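Side-chain contacts in AbiQ (Lactococcus lactis, PDB 4GLK), which cleaves RNA as the endoribonuclease toxin of a type III toxin-antitoxin system active against phage, and is itself neutralised by the repeat RNA AntiQ: residues K65-S68 with R69-R73; K123-S126 with E127-E130; E130-S133 with E134-R138; H142-G146 with Y147-F151. The protein carries 1 engineered substitution. All coordinates share one frame; numbering follows the deposited sequence.

Interaction 1 of 4, residues K65-S68 with R69-R73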
loop_
_atom_site.group_PDB
_atom_site.type_symbol
_atom_site.label_atom_id
_atom_site.label_comp_id
_atom_site.label_asym_id
_atom_site.label_seq_id
_atom_site.Cartn_x
_atom_site.Cartn_y
_atom_site.Cartn_z
ATOM N N LYS A 65 -15.424 3.733 2.964
ATOM C CA LYS A 65 -15.781 4.520 4.149
ATOM C C LYS A 65 -16.080 3.578 5.310
ATOM O O LYS A 65 -15.738 3.887 6.448
ATOM C CB LYS A 65 -17.013 5.394 3.852
ATOM C CG LYS A 65 -16.735 6.876 3.743
ATOM C CD LYS A 65 -17.707 7.682 4.619
ATOM C CE LYS A 65 -18.065 9.063 4.068
ATOM N NZ LYS A 65 -17.558 10.155 4.925
ATOM N N LYS A 66 -16.703 2.424 5.023
ATOM C CA LYS A 66 -17.063 1.426 6.024
ATOM C C LYS A 66 -15.816 0.673 6.523
ATOM O O LYS A 66 -15.853 0.068 7.599
ATOM C CB LYS A 66 -18.093 0.443 5.447
ATOM N N ARG A 67 -14.721 0.709 5.737
ATOM C CA ARG A 67 -13.487 0.059 6.147
ATOM C C ARG A 67 -12.381 1.038 6.601
ATOM O O ARG A 67 -11.198 0.813 6.358
ATOM C CB ARG A 67 -13.044 -1.044 5.171
ATOM C CG ARG A 67 -12.963 -0.664 3.700
ATOM C CD ARG A 67 -12.833 -1.896 2.811
ATOM N NE ARG A 67 -14.006 -2.774 2.866
ATOM C CZ ARG A 67 -14.196 -3.818 2.061
ATOM N NH1 ARG A 67 -13.297 -4.124 1.133
ATOM N NH2 ARG A 67 -15.291 -4.559 2.173
ATOM N N SER A 68 -12.781 2.094 7.331
ATOM C CA SER A 68 -11.868 3.112 7.864
ATOM C C SER A 68 -10.761 2.564 8.793
ATOM O O SER A 68 -9.767 3.240 8.974
ATOM C CB SER A 68 -12.636 4.263 8.511
ATOM O OG SER A 68 -13.094 3.924 9.808
ATOM N N ARG A 69 -10.911 1.334 9.345
ATOM C CA ARG A 69 -9.876 0.689 10.175
ATOM C C ARG A 69 -8.688 0.169 9.340
ATOM O O ARG A 69 -7.626 -0.133 9.887
ATOM C CB ARG A 69 -10.471 -0.527 10.893
ATOM C CG ARG A 69 -11.193 -0.188 12.182
ATOM C CD ARG A 69 -11.829 -1.424 12.773
ATOM N NE ARG A 69 -13.081 -1.738 12.106
ATOM C CZ ARG A 69 -13.915 -2.701 12.476
ATOM N NH1 ARG A 69 -13.611 -3.475 13.518
ATOM N NH2 ARG A 69 -15.049 -2.904 11.824
ATOM N N ILE A 70 -8.882 0.057 8.035
ATOM C CA ILE A 70 -7.974 -0.592 7.096
ATOM C C ILE A 70 -7.620 0.223 5.858
ATOM O O ILE A 70 -6.642 -0.073 5.194
ATOM C CB ILE A 70 -8.730 -1.921 6.784
ATOM C CG1 ILE A 70 -7.973 -3.135 7.209
ATOM C CG2 ILE A 70 -9.483 -2.042 5.471
ATOM C CD1 ILE A 70 -8.313 -3.443 8.486
ATOM N N VAL A 71 -8.424 1.223 5.545
ATOM C CA VAL A 71 -8.232 2.068 4.372
ATOM C C VAL A 71 -8.082 3.518 4.820
ATOM O O VAL A 71 -8.869 3.973 5.654
ATOM C CB VAL A 71 -9.428 1.920 3.385
ATOM C CG1 VAL A 71 -9.477 3.073 2.383
ATOM C CG2 VAL A 71 -9.401 0.577 2.665
ATOM N N THR A 72 -7.061 4.228 4.276
ATOM C CA THR A 72 -6.905 5.662 4.485
ATOM C C THR A 72 -7.378 6.371 3.221
ATOM O O THR A 72 -6.910 6.073 2.122
ATOM C CB THR A 72 -5.472 6.076 4.854
ATOM O OG1 THR A 72 -5.131 5.445 6.063
ATOM C CG2 THR A 72 -5.346 7.575 5.093
ATOM N N ARG A 73 -8.252 7.352 3.401
ATOM C CA ARG A 73 -8.794 8.180 2.324
ATOM C C ARG A 73 -7.860 9.359 2.043
ATOM O O ARG A 73 -7.420 10.045 2.961
ATOM C CB ARG A 73 -10.189 8.659 2.709
ATOM C CG ARG A 73 -11.172 7.524 2.931
ATOM C CD ARG A 73 -12.467 8.040 3.507
ATOM N NE ARG A 73 -13.140 8.962 2.592
ATOM C CZ ARG A 73 -14.070 9.833 2.962
ATOM N NH1 ARG A 73 -14.430 9.932 4.235
ATOM N NH2 ARG A 73 -14.635 10.626 2.062
HETATM O O HOH W 1 -13.421 -0.365 9.521
#
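At Arg67 the chain passes from helix 58-66 toward strand 71-76, and the backbone O of Arg67 accepts from Ile70 N at 3.0 Å and from Val71 N at 2.9 Å. The Val71 bond meets the carbonyl almost head-on, with a C=O...N angle of 161°, but its own N-H is bent; the Ile70 N-H is straighter, yet comes from above the carbonyl plane. Two donors on one oxygen close the turn 67-71. On the side-chain level the aliphatic part of Arg67 crosses the CG2 branches of Ile70 and Val71: its CB lies 3.7 Å from Ile70 CG2, and its CG 3.9 Å from Val71 CG2. The latter contact follows from the first torsion of Arg67, which tucks CG between its own backbone N and carbonyl carbon (chi1 52°), while the guanidinium leads away from the turn and the side chain touches Tyr147 and Phe151 of helix 146-151. A water bridges Lys66 and Arg69, donating to Lys66 O and accepting from Arg69 N and from Arg69 NE at 2.9 Å, in the plane of that guanidinium; Arg69 also makes a cation-pi contact with Tyr147. Farther along, Lys65 lies across the Arg73 guanidinium, its CG over one face near the rim, and its NZ ends 3.2 Å from Arg73 NH1. Both groups are donors and normally positively charged, so this close pair probably carries an electrostatic cost, whereas the Arg67 carbonyl and the water hold the turn by polar bonds.

Interaction 2 of 4, residues K123-S126 with E127-E130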
loop_
_atom_site.group_PDB
_atom_site.type_symbol
_atom_site.label_atom_id
_atom_site.label_comp_id
_atom_site.label_asym_id
_atom_site.label_seq_id
_atom_site.Cartn_x
_atom_site.Cartn_y
_atom_site.Cartn_z
ATOM N N LYS A 123 2.397 12.761 2.541
ATOM C CA LYS A 123 3.544 13.293 3.298
ATOM C C LYS A 123 3.091 14.111 4.498
ATOM O O LYS A 123 3.658 13.944 5.575
ATOM C CB LYS A 123 4.475 14.126 2.406
ATOM C CG LYS A 123 5.328 13.283 1.485
ATOM C CD LYS A 123 6.567 14.064 1.096
ATOM C CE LYS A 123 7.404 13.322 0.100
ATOM N NZ LYS A 123 6.921 13.515 -1.286
ATOM N N SER A 124 2.013 14.930 4.337
ATOM C CA SER A 124 1.438 15.732 5.417
ATOM C C SER A 124 0.781 14.871 6.513
ATOM O O SER A 124 0.618 15.344 7.642
ATOM C CB SER A 124 0.424 16.732 4.865
ATOM O OG SER A 124 -0.833 16.123 4.598
ATOM N N ILE A 125 0.336 13.646 6.160
ATOM C CA ILE A 125 -0.288 12.710 7.112
ATOM C C ILE A 125 0.581 11.435 7.310
ATOM O O ILE A 125 0.044 10.370 7.608
ATOM C CB ILE A 125 -1.781 12.401 6.740
ATOM C CG1 ILE A 125 -1.920 11.581 5.433
ATOM C CG2 ILE A 125 -2.630 13.682 6.696
ATOM C CD1 ILE A 125 -3.083 10.566 5.451
ATOM N N SER A 126 1.917 11.545 7.149
ATOM C CA SER A 126 2.828 10.397 7.270
ATOM C C SER A 126 2.809 9.706 8.626
ATOM O O SER A 126 2.943 8.487 8.661
ATOM C CB SER A 126 4.249 10.758 6.845
ATOM O OG SER A 126 4.740 11.808 7.654
ATOM N N GLU A 127 2.613 10.463 9.736
ATOM C CA GLU A 127 2.504 9.893 11.093
ATOM C C GLU A 127 1.247 8.983 11.206
ATOM O O GLU A 127 1.299 7.910 11.801
ATOM C CB GLU A 127 2.431 11.014 12.133
ATOM C CG GLU A 127 2.684 10.511 13.543
ATOM C CD GLU A 127 2.582 11.522 14.670
ATOM O OE1 GLU A 127 2.592 12.746 14.396
ATOM O OE2 GLU A 127 2.481 11.080 15.839
ATOM N N LYS A 128 0.129 9.427 10.641
ATOM C CA LYS A 128 -1.116 8.665 10.646
ATOM C C LYS A 128 -0.924 7.423 9.781
ATOM O O LYS A 128 -1.333 6.350 10.191
ATOM C CB LYS A 128 -2.236 9.526 10.075
ATOM C CG LYS A 128 -3.523 8.802 9.812
ATOM C CD LYS A 128 -4.385 9.688 8.955
ATOM C CE LYS A 128 -5.751 9.133 8.802
ATOM N NZ LYS A 128 -6.634 9.629 9.876
ATOM N N ILE A 129 -0.270 7.569 8.610
ATOM C CA ILE A 129 -0.003 6.438 7.701
ATOM C C ILE A 129 0.832 5.399 8.407
ATOM O O ILE A 129 0.485 4.216 8.389
ATOM C CB ILE A 129 0.613 6.899 6.350
ATOM C CG1 ILE A 129 -0.420 7.734 5.570
ATOM C CG2 ILE A 129 1.066 5.690 5.509
ATOM C CD1 ILE A 129 0.109 8.413 4.383
ATOM N N GLU A 130 1.930 5.841 9.032
ATOM C CA GLU A 130 2.849 4.956 9.753
ATOM C C GLU A 130 2.148 4.248 10.909
ATOM O O GLU A 130 2.238 3.023 10.992
ATOM C CB GLU A 130 4.097 5.717 10.223
ATOM C CG GLU A 130 5.064 6.036 9.087
ATOM C CD GLU A 130 6.329 6.814 9.410
ATOM O OE1 GLU A 130 6.547 7.171 10.592
ATOM O OE2 GLU A 130 7.114 7.061 8.468
HETATM O O HOH W 2 2.519 13.470 9.739
#
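Apolar packing joins Ile125 to the first turn of the next helix: its CD1 meets Ile129 CG1 at 3.9 Å and the aliphatic CD of Lys128 at 3.8 Å. The two isoleucines cross at about a right angle, whereas Ile125 and Lys128 run side by side in the same direction. CG1 of Ile125 lies between its backbone N and carbonyl carbon (chi1 68°), which sends that branch toward helix 126-143; Ile125 and Lys128 also touch Thr72 of strand 71-76. This is a helix-to-helix junction, where helix 110-124 gives way to helix 126-143 and Ile125 occupies the N-cap position. Backbone bonds start the new helix: Ile129 N donates to Ile125 O at 3.0 Å, in the carbonyl plane, and Glu130 N to Ser126 O at 2.9 Å. The CG of Glu130 also rests against Ser126 O, 3.3 Å away. Across the joint, Ser126 OG reaches back to the last turn of the preceding helix and donates to Lys123 O at 3.2 Å, tilted 24° from the carbonyl plane. A water accepts from Glu127 N at 3.0 Å and donates weakly to Ser124 O.

Interaction 3 of 4, residues E130-S133 with E134-R138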
loop_
_atom_site.group_PDB
_atom_site.type_symbol
_atom_site.label_atom_id
_atom_site.label_comp_id
_atom_site.label_asym_id
_atom_site.label_seq_id
_atom_site.Cartn_x
_atom_site.Cartn_y
_atom_site.Cartn_z
ATOM N N GLU A 130 1.930 5.841 9.032
ATOM C CA GLU A 130 2.849 4.956 9.753
ATOM C C GLU A 130 2.148 4.248 10.909
ATOM O O GLU A 130 2.238 3.023 10.992
ATOM C CB GLU A 130 4.097 5.717 10.223
ATOM C CG GLU A 130 5.064 6.036 9.087
ATOM C CD GLU A 130 6.329 6.814 9.410
ATOM O OE1 GLU A 130 6.547 7.171 10.592
ATOM O OE2 GLU A 130 7.114 7.061 8.468
ATOM N N ASN A 131 1.355 4.996 11.708
ATOM C CA ASN A 131 0.612 4.449 12.860
ATOM C C ASN A 131 -0.525 3.518 12.515
ATOM O O ASN A 131 -0.666 2.484 13.163
ATOM C CB ASN A 131 0.182 5.518 13.827
ATOM C CG ASN A 131 1.331 5.965 14.688
ATOM O OD1 ASN A 131 1.599 5.385 15.725
ATOM N ND2 ASN A 131 2.063 6.976 14.254
ATOM N N LYS A 132 -1.285 3.832 11.469
ATOM C CA LYS A 132 -2.357 2.942 11.030
ATOM C C LYS A 132 -1.819 1.632 10.455
ATOM O O LYS A 132 -2.461 0.604 10.606
ATOM C CB LYS A 132 -3.292 3.603 10.019
ATOM C CG LYS A 132 -4.609 2.848 10.001
ATOM C CD LYS A 132 -5.314 2.895 8.720
ATOM C CE LYS A 132 -6.214 4.074 8.681
ATOM N NZ LYS A 132 -7.505 3.734 8.069
ATOM N N SER A 133 -0.659 1.672 9.772
ATOM C CA SER A 133 -0.019 0.459 9.253
ATOM C C SER A 133 0.381 -0.449 10.410
ATOM O O SER A 133 0.161 -1.658 10.339
ATOM C CB SER A 133 1.167 0.808 8.362
ATOM O OG SER A 133 0.645 1.415 7.192
ATOM N N GLU A 134 0.909 0.146 11.487
ATOM C CA GLU A 134 1.305 -0.526 12.730
ATOM C C GLU A 134 0.096 -1.153 13.393
ATOM O O GLU A 134 0.188 -2.310 13.781
ATOM C CB GLU A 134 1.940 0.470 13.715
ATOM C CG GLU A 134 3.349 0.123 14.124
ATOM C CD GLU A 134 3.812 0.976 15.289
ATOM O OE1 GLU A 134 3.749 0.479 16.438
ATOM O OE2 GLU A 134 4.200 2.146 15.064
ATOM N N VAL A 135 -1.026 -0.394 13.540
ATOM C CA VAL A 135 -2.272 -0.935 14.106
ATOM C C VAL A 135 -2.701 -2.158 13.260
ATOM O O VAL A 135 -2.894 -3.223 13.792
ATOM C CB VAL A 135 -3.408 0.123 14.179
ATOM C CG1 VAL A 135 -4.758 -0.521 14.513
ATOM C CG2 VAL A 135 -3.087 1.211 15.194
ATOM N N VAL A 136 -2.794 -2.014 11.959
ATOM C CA VAL A 136 -3.216 -3.107 11.056
ATOM C C VAL A 136 -2.280 -4.337 11.215
ATOM O O VAL A 136 -2.758 -5.470 11.341
ATOM C CB VAL A 136 -3.307 -2.601 9.585
ATOM C CG1 VAL A 136 -3.581 -3.741 8.622
ATOM C CG2 VAL A 136 -4.381 -1.522 9.445
ATOM N N TYR A 137 -0.962 -4.091 11.243
ATOM C CA TYR A 137 0.060 -5.142 11.394
ATOM C C TYR A 137 -0.127 -5.929 12.691
ATOM O O TYR A 137 -0.256 -7.152 12.644
ATOM C CB TYR A 137 1.461 -4.532 11.330
ATOM C CG TYR A 137 2.584 -5.545 11.303
ATOM C CD1 TYR A 137 2.994 -6.128 10.109
ATOM C CD2 TYR A 137 3.268 -5.888 12.466
ATOM C CE1 TYR A 137 4.053 -7.033 10.073
ATOM C CE2 TYR A 137 4.333 -6.790 12.441
ATOM C CZ TYR A 137 4.715 -7.365 11.243
ATOM O OH TYR A 137 5.756 -8.256 11.210
ATOM N N ARG A 138 -0.205 -5.224 13.832
ATOM C CA ARG A 138 -0.347 -5.825 15.153
ATOM C C ARG A 138 -1.676 -6.551 15.327
ATOM O O ARG A 138 -1.684 -7.695 15.797
ATOM C CB ARG A 138 -0.148 -4.782 16.259
ATOM C CG ARG A 138 1.261 -4.203 16.313
ATOM C CD ARG A 138 1.386 -3.332 17.540
ATOM N NE ARG A 138 2.513 -2.394 17.478
ATOM C CZ ARG A 138 3.526 -2.389 18.334
ATOM N NH1 ARG A 138 3.606 -3.302 19.293
ATOM N NH2 ARG A 138 4.486 -1.480 18.223
#
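Successive turns of one alpha-helix meet here, at the middle of helix 126-143, which lies against the antiparallel sheet through strands 33-40 and 79-94. Four i to i+4 backbone bonds link 130-133 to 134-138: Glu134 N to Glu130 O, Val135 N to Asn131 O, Val136 N to Lys132 O and Tyr137 N to Ser133 O, the last at 2.8 Å. Side chains of the later turn press on the carbonyls of the earlier one. Val136 CG2 stands 3.1 Å from Lys132 O, and Val135 CG2 takes the equivalent place 3.4 Å from Asn131 O; in both valines this branch lies anti to the carbonyl carbon and beside the backbone N, which directs it at the carbonyl four residues earlier. Tyr137 CB meets Ser133 O likewise, one turn back, whereas Glu134 CB lies against Asn131 O, three residues back. Ser133, Val136 and Tyr137 are buried. Ser133 OG is hydrogen-bonded to His89 ND1 of the sheet and, within the helix, to Ile129 O; Tyr137 OH bonds to Glu159 and Lys156 of helix 155-166. Lys132, one turn before Val136, reaches with NZ to the carbonyls of Ser68 and Val71. On the surface Asn131 ND2 donates to Glu127 O, while its OD1 stays 4.2 Å from Glu134 OE2. Glu134 and Arg138 form a salt bridge one turn apart: NH2 of Arg138 donates to OE1 of Glu134 at 2.8 Å, lying on the anti side of that oxygen and 25° out of the carboxylate plane.

Interaction 4 of 4, residues H142-G146 with Y147-F151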
loop_
_atom_site.group_PDB
_atom_site.type_symbol
_atom_site.label_atom_id
_atom_site.label_comp_id
_atom_site.label_asym_id
_atom_site.label_seq_id
_atom_site.Cartn_x
_atom_site.Cartn_y
_atom_site.Cartn_z
ATOM N N HIS A 142 -0.312 -10.162 15.344
ATOM C CA HIS A 142 0.007 -10.428 16.746
ATOM C C HIS A 142 -1.228 -10.705 17.609
ATOM O O HIS A 142 -1.221 -11.653 18.391
ATOM C CB HIS A 142 0.837 -9.281 17.349
ATOM C CG HIS A 142 2.178 -9.061 16.694
ATOM N ND1 HIS A 142 2.918 -7.938 16.969
ATOM C CD2 HIS A 142 2.870 -9.822 15.819
ATOM C CE1 HIS A 142 4.033 -8.038 16.258
ATOM N NE2 HIS A 142 4.035 -9.166 15.548
ATOM N N GLU A 143 -2.263 -9.863 17.479
ATOM C CA GLU A 143 -3.497 -9.960 18.243
ATOM C C GLU A 143 -4.424 -10.998 17.642
ATOM O O GLU A 143 -5.209 -11.603 18.375
ATOM C CB GLU A 143 -4.211 -8.605 18.263
ATOM C CG GLU A 143 -4.964 -8.311 19.528
ATOM C CD GLU A 143 -5.592 -6.932 19.623
ATOM O OE1 GLU A 143 -6.731 -6.841 20.123
ATOM O OE2 GLU A 143 -4.939 -5.933 19.252
ATOM N N LYS A 144 -4.352 -11.187 16.311
ATOM C CA LYS A 144 -5.199 -12.121 15.574
ATOM C C LYS A 144 -6.694 -11.725 15.696
ATOM O O LYS A 144 -7.568 -12.588 15.705
ATOM C CB LYS A 144 -4.921 -13.588 15.993
ATOM C CG LYS A 144 -4.122 -14.436 14.983
ATOM C CD LYS A 144 -2.586 -14.233 14.920
ATOM C CE LYS A 144 -1.873 -14.212 16.254
ATOM N NZ LYS A 144 -2.085 -15.443 17.079
ATOM N N ASP A 145 -6.954 -10.390 15.758
ATOM C CA ASP A 145 -8.287 -9.745 15.803
ATOM C C ASP A 145 -9.041 -10.132 14.547
ATOM O O ASP A 145 -8.512 -9.998 13.442
ATOM C CB ASP A 145 -8.156 -8.213 15.881
ATOM C CG ASP A 145 -9.457 -7.422 15.875
ATOM O OD1 ASP A 145 -10.125 -7.373 14.812
ATOM O OD2 ASP A 145 -9.750 -6.761 16.895
ATOM N N GLY A 146 -10.269 -10.603 14.755
ATOM C CA GLY A 146 -11.189 -11.087 13.735
ATOM C C GLY A 146 -11.310 -10.257 12.480
ATOM O O GLY A 146 -11.094 -10.773 11.387
ATOM N N TYR A 147 -11.660 -8.972 12.629
ATOM C CA TYR A 147 -11.875 -8.072 11.500
ATOM C C TYR A 147 -10.611 -7.863 10.663
ATOM O O TYR A 147 -10.664 -7.938 9.438
ATOM C CB TYR A 147 -12.508 -6.735 11.953
ATOM C CG TYR A 147 -12.733 -5.751 10.819
ATOM C CD1 TYR A 147 -13.919 -5.748 10.098
ATOM C CD2 TYR A 147 -11.750 -4.827 10.466
ATOM C CE1 TYR A 147 -14.130 -4.849 9.056
ATOM C CE2 TYR A 147 -11.936 -3.943 9.408
ATOM C CZ TYR A 147 -13.130 -3.952 8.710
ATOM O OH TYR A 147 -13.312 -3.072 7.674
ATOM N N TYR A 148 -9.489 -7.601 11.327
ATOM C CA TYR A 148 -8.219 -7.345 10.661
ATOM C C TYR A 148 -7.618 -8.581 9.993
ATOM O O TYR A 148 -7.134 -8.468 8.867
ATOM C CB TYR A 148 -7.223 -6.707 11.632
ATOM C CG TYR A 148 -7.605 -5.310 12.070
ATOM C CD1 TYR A 148 -8.526 -5.101 13.093
ATOM C CD2 TYR A 148 -6.964 -4.198 11.534
ATOM C CE1 TYR A 148 -8.835 -3.817 13.541
ATOM C CE2 TYR A 148 -7.265 -2.909 11.967
ATOM C CZ TYR A 148 -8.205 -2.722 12.968
ATOM O OH TYR A 148 -8.481 -1.448 13.393
ATOM N N LEU A 149 -7.637 -9.743 10.677
ATOM C CA LEU A 149 -7.078 -11.014 10.182
ATOM C C LEU A 149 -7.696 -11.406 8.855
ATOM O O LEU A 149 -6.971 -11.760 7.931
ATOM C CB LEU A 149 -7.359 -12.153 11.185
ATOM C CG LEU A 149 -6.192 -12.901 11.834
ATOM C CD1 LEU A 149 -6.730 -14.039 12.662
ATOM C CD2 LEU A 149 -5.224 -13.484 10.790
ATOM N N LYS A 150 -9.044 -11.345 8.773
ATOM C CA LYS A 150 -9.817 -11.712 7.589
ATOM C C LYS A 150 -9.616 -10.817 6.357
ATOM O O LYS A 150 -9.738 -11.301 5.229
ATOM C CB LYS A 150 -11.298 -11.903 7.939
ATOM C CG LYS A 150 -12.106 -10.625 8.141
ATOM C CD LYS A 150 -13.549 -10.961 8.454
ATOM C CE LYS A 150 -14.437 -9.754 8.365
ATOM N NZ LYS A 150 -14.675 -9.365 6.954
ATOM N N PHE A 151 -9.349 -9.519 6.574
ATOM C CA PHE A 151 -9.125 -8.548 5.489
ATOM C C PHE A 151 -7.682 -8.406 5.096
ATOM O O PHE A 151 -7.380 -8.016 3.972
ATOM C CB PHE A 151 -9.658 -7.152 5.866
ATOM C CG PHE A 151 -11.097 -6.925 5.471
ATOM C CD1 PHE A 151 -11.474 -6.907 4.133
ATOM C CD2 PHE A 151 -12.084 -6.761 6.438
ATOM C CE1 PHE A 151 -12.811 -6.715 3.767
ATOM C CE2 PHE A 151 -13.420 -6.551 6.068
ATOM C CZ PHE A 151 -13.774 -6.541 4.735
#
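The side chain of Asp145 is turned with CG anti to its backbone N (chi1 178°), and Tyr148 carries its ring CG beside its own N (chi1 -67°), which brings OD1 of Asp145 to the edge of the Tyr148 ring. This is an N-cap: Asp145 precedes helix 146-151 and its OD1 accepts a weak capping bond from Tyr147 N at 3.1 Å. The same oxygen lies 3.3 Å from Tyr148 CD1, in the ring plane, with carboxylate and ring planes 85° apart. Asp145 O accepts from Leu149 N at 2.9 Å in a nearly straight bond, and Gly146 O accepts weakly from Lys150 N. Lys144, which leaves the preceding helix 126-143 with positive phi, lays its CB and CG against Leu149 CD1, CG at 3.5 Å. Deeper in, Tyr148 packs on Val135 and Val136 of helix 126-143 and on Ile70. The two tyrosines also touch each other, CD2 of Tyr147 lying over one face of the Tyr148 ring near its rim, while CD2 of Phe151 sits 3.7 Å above the plane of the Tyr147 ring.

Along the chain the four contacts follow in series from 1 to 4, with interactions 2 and 3 sharing Glu130. Interaction 2 begins helix 126-143, interaction 3 occupies its middle and interaction 4 takes the chain from its end into helix 146-151. Interaction 1 lies at the start of edge strand 71-76 and touches all three others, through its first strand residues and through the turn that precedes them. Its centre is about 13 to 15 Å from theirs, whereas the centres of interactions 2 and 4 are about 23 Å apart and the two do not touch. The turn and first residues of the edge strand thus pack against helices 126-143 and 146-151.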